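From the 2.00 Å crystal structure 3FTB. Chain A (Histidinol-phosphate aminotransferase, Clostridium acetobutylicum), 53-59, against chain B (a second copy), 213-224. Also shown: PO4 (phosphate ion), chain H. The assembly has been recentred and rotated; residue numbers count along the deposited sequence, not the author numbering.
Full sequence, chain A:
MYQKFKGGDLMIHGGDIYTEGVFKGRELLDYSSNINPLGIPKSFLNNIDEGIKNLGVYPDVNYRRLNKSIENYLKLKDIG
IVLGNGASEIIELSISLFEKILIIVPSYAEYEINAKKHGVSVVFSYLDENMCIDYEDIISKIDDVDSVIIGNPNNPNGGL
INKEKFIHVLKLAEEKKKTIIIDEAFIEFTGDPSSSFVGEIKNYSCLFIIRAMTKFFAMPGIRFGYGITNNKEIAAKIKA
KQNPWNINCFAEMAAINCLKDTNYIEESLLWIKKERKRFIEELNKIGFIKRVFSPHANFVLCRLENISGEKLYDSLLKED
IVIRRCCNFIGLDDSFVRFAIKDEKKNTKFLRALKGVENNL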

# COMPACT_ATOMS: atom_id res chain seq x y z
N LYS A 53 18.08 3.06 -6.07
CA LYS A 53 18.75 1.79 -6.35
C LYS A 53 17.80 0.63 -6.15
O LYS A 53 17.65 -0.24 -7.02
CB LYS A 53 19.97 1.60 -5.43
CG LYS A 53 20.89 0.45 -5.84
CD LYS A 53 22.04 0.26 -4.86
CE LYS A 53 21.88 -1.01 -4.02
NZ LYS A 53 22.26 -2.24 -4.77
N ASN A 54 17.15 0.61 -5.00
CA ASN A 54 16.25 -0.48 -4.64
C ASN A 54 14.95 -0.49 -5.45
O ASN A 54 14.13 -1.39 -5.30
CB ASN A 54 15.96 -0.44 -3.14
CG ASN A 54 17.24 -0.46 -2.30
OD1 ASN A 54 18.17 -1.22 -2.57
ND2 ASN A 54 17.27 0.37 -1.26
N LEU A 55 14.77 0.52 -6.30
CA LEU A 55 13.62 0.55 -7.20
C LEU A 55 13.57 -0.72 -8.01
O LEU A 55 12.49 -1.22 -8.34
CB LEU A 55 13.70 1.73 -8.17
CG LEU A 55 13.07 3.05 -7.77
CD1 LEU A 55 13.24 4.04 -8.91
CD2 LEU A 55 11.61 2.83 -7.45
N GLY A 56 14.75 -1.23 -8.34
CA GLY A 56 14.87 -2.31 -9.31
C GLY A 56 14.61 -3.68 -8.75
O GLY A 56 14.49 -4.64 -9.52
N VAL A 57 14.50 -3.80 -7.42
CA VAL A 57 14.26 -5.10 -6.80
C VAL A 57 13.17 -5.07 -5.72
O VAL A 57 12.85 -4.02 -5.17
CB VAL A 57 15.56 -5.69 -6.22
CG1 VAL A 57 16.61 -5.81 -7.32
CG2 VAL A 57 16.07 -4.84 -5.06
N TYR A 58 12.61 -6.24 -5.44
CA TYR A 58 11.67 -6.41 -4.35
C TYR A 58 12.38 -6.23 -3.00
O TYR A 58 13.46 -6.78 -2.79
CB TYR A 58 11.03 -7.79 -4.41
CG TYR A 58 9.93 -7.95 -5.46
CD1 TYR A 58 8.61 -7.61 -5.17
CD2 TYR A 58 10.22 -8.46 -6.71
CE1 TYR A 58 7.61 -7.76 -6.12
CE2 TYR A 58 9.22 -8.63 -7.66
CZ TYR A 58 7.92 -8.28 -7.37
OH TYR A 58 6.94 -8.44 -8.32
N PRO A 59 11.76 -5.48 -2.09
CA PRO A 59 12.36 -5.33 -0.76
C PRO A 59 12.40 -6.69 -0.08
O PRO A 59 11.82 -7.65 -0.62
CB PRO A 59 11.37 -4.43 -0.02
CG PRO A 59 10.47 -3.85 -1.09
CD PRO A 59 10.43 -4.85 -2.18
N MET B 213 3.34 -2.36 -13.34
CA MET B 213 4.50 -1.59 -13.78
C MET B 213 5.78 -2.26 -13.28
O MET B 213 6.90 -1.84 -13.60
CB MET B 213 4.43 -0.13 -13.28
CG MET B 213 3.46 0.78 -14.07
SD MET B 213 3.55 2.55 -13.70
CE MET B 213 5.15 3.01 -14.41
N THR B 214 5.60 -3.31 -12.49
CA THR B 214 6.70 -4.00 -11.83
C THR B 214 7.67 -4.66 -12.82
O THR B 214 8.88 -4.40 -12.82
CB THR B 214 6.13 -5.09 -10.89
OG1 THR B 214 5.07 -4.52 -10.10
CG2 THR B 214 7.20 -5.66 -9.98
N LYS B 215 7.13 -5.51 -13.67
CA LYS B 215 7.94 -6.34 -14.53
C LYS B 215 8.57 -5.55 -15.66
O LYS B 215 9.79 -5.43 -15.75
CB LYS B 215 7.09 -7.49 -15.08
CG LYS B 215 6.49 -8.37 -13.97
CD LYS B 215 7.55 -8.65 -12.89
CE LYS B 215 7.22 -9.86 -11.99
NZ LYS B 215 5.99 -9.63 -11.20
N PHE B 216 7.73 -5.00 -16.53
CA PHE B 216 8.19 -4.38 -17.76
C PHE B 216 8.84 -2.99 -17.61
O PHE B 216 9.76 -2.64 -18.36
CB PHE B 216 7.06 -4.34 -18.78
CG PHE B 216 7.44 -3.72 -20.08
CD1 PHE B 216 7.97 -4.49 -21.08
CD2 PHE B 216 7.27 -2.36 -20.29
CE1 PHE B 216 8.33 -3.92 -22.29
CE2 PHE B 216 7.64 -1.77 -21.49
CZ PHE B 216 8.17 -2.56 -22.48
N PHE B 217 8.37 -2.19 -16.65
CA PHE B 217 8.93 -0.86 -16.43
C PHE B 217 10.03 -0.87 -15.36
O PHE B 217 10.58 0.18 -15.01
CB PHE B 217 7.82 0.15 -16.11
CG PHE B 217 6.94 0.49 -17.31
CD1 PHE B 217 5.69 -0.09 -17.46
CD2 PHE B 217 7.39 1.37 -18.29
CE1 PHE B 217 4.89 0.21 -18.57
CE2 PHE B 217 6.60 1.67 -19.40
CZ PHE B 217 5.34 1.09 -19.53
N ALA B 218 10.33 -2.07 -14.86
CA ALA B 218 11.48 -2.37 -13.98
C ALA B 218 11.49 -1.70 -12.60
O ALA B 218 12.55 -1.34 -12.08
CB ALA B 218 12.79 -2.10 -14.71
N MET B 219 10.31 -1.56 -11.99
CA MET B 219 10.21 -0.84 -10.71
C MET B 219 9.39 -1.59 -9.65
O MET B 219 8.32 -1.13 -9.25
CB MET B 219 9.65 0.58 -10.92
CG MET B 219 10.67 1.60 -11.47
SD MET B 219 9.96 3.19 -12.00
CE MET B 219 8.36 2.60 -12.59
N PRO B 220 9.89 -2.75 -9.18
CA PRO B 220 9.18 -3.52 -8.14
C PRO B 220 9.03 -2.74 -6.83
O PRO B 220 7.94 -2.74 -6.22
CB PRO B 220 10.09 -4.74 -7.92
CG PRO B 220 10.98 -4.81 -9.11
CD PRO B 220 11.14 -3.40 -9.60
N GLY B 221 10.10 -2.09 -6.40
CA GLY B 221 10.11 -1.34 -5.15
C GLY B 221 9.09 -0.21 -5.07
O GLY B 221 8.73 0.22 -3.98
N ILE B 222 8.61 0.27 -6.21
CA ILE B 222 7.69 1.40 -6.19
C ILE B 222 6.25 0.98 -5.86
O ILE B 222 5.41 1.82 -5.53
CB ILE B 222 7.74 2.22 -7.50
CG1 ILE B 222 7.82 3.70 -7.19
CG2 ILE B 222 6.55 1.89 -8.39
CD1 ILE B 222 8.62 4.47 -8.21
N ARG B 223 5.99 -0.33 -5.95
CA ARG B 223 4.71 -0.93 -5.54
C ARG B 223 3.50 -0.37 -6.30
O ARG B 223 2.70 0.37 -5.73
CB ARG B 223 4.48 -0.75 -4.03
CG ARG B 223 5.63 -1.21 -3.15
CD ARG B 223 5.67 -2.72 -3.02
NE ARG B 223 5.88 -3.37 -4.31
CZ ARG B 223 5.26 -4.48 -4.70
NH1 ARG B 223 4.37 -5.09 -3.92
NH2 ARG B 223 5.52 -4.99 -5.90
N PHE B 224 3.36 -0.73 -7.58
CA PHE B 224 2.23 -0.22 -8.36
C PHE B 224 1.66 -1.16 -9.41
O PHE B 224 2.39 -1.70 -10.24
CB PHE B 224 2.55 1.14 -9.01
CG PHE B 224 1.42 1.69 -9.84
CD1 PHE B 224 0.38 2.37 -9.24
CD2 PHE B 224 1.38 1.50 -11.21
CE1 PHE B 224 -0.67 2.86 -9.98
CE2 PHE B 224 0.34 1.99 -11.96
CZ PHE B 224 -0.69 2.67 -11.35
P PO4 H . 3.52 -7.46 -8.33
O1 PO4 H . 3.17 -6.52 -9.46
O2 PO4 H . 3.45 -8.91 -8.78
O3 PO4 H . 4.92 -7.12 -7.87
O4 PO4 H . 2.58 -7.26 -7.19

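The contact is organised around two chain A residues, Leu A55 and Tyr A58, whose side chains leave the backbone sideways to chain B but end close against it. Between them the chain passes over the turn of chain B formed by Pro B220 and Gly B221.

Leu A55 works with both backbone and side chain. Its carbonyl accepts a hydrogen bond from the backbone of chain B, Gly B221 N to Leu A55 O, at 3.2 Å, and the CA of Met B219 lies 3.3 Å from the same Leu A55 O in a CA-H...O contact. The oxygen's exact place is less certain, because the model sets it too close to the proline ring. Glycine suits position B221: a CB there would point toward chain A and fall 2.7 Å from Asn A54 O, a clash, so its absence lets the two backbones approach to 4.5 Å between Leu A55 CA and Gly B221 CA. The leucine side chain, with chi1 of -91° between wells and chi2 t, brings Leu A55 CD2 to 3.5 Å from Ile B222 CD1 and 4.3 Å from Met B219 CG. Ile B222 is also off the ideal wells, at chi1 -133° and chi2 147°. These branched and flexible apolar chains make a buried hydrophobic patch without needing directional bonds.

Tyr A58 adopts chi1 m, with chi2 of -86° setting its ring across the CA-CB bond. Pro B220, whose CB points toward chain A, places that atom 3.9 Å from the centroid of the Tyr A58 ring and 9° off the normal, a CH-pi contact over the face. A rigid proline suits this place, offering a compact aliphatic surface to the aromatic ring.

Arg B223 folds back through chi1 m, chi2 m and chi3 p. This curl lets Arg B223 NE donate to Pro B220 O at 2.9 Å, with a weak bond from Arg B223 NH2 to Pro B220 O at 3.3 Å, and lays a guanidinium face against Tyr A58, where Arg B223 NH2 comes 3.5 Å from Tyr A58 CE1.

At the far end of the ring, a phosphate ion, probably from the crystallisation liquor, gathers polar groups of both chains. Tyr A58 OH donates to PO4 O3 over a very short 2.5 Å, Arg B223 NH2 reaches PO4 O3 at 3.0 Å, and Thr B214 OG1, on an m rotamer, donates to PO4 O1 at 2.8 Å. Lys B215 starts away from chain A, but its long chain returns so that Lys B215 NZ donates to Tyr A58 OH at 3.3 Å.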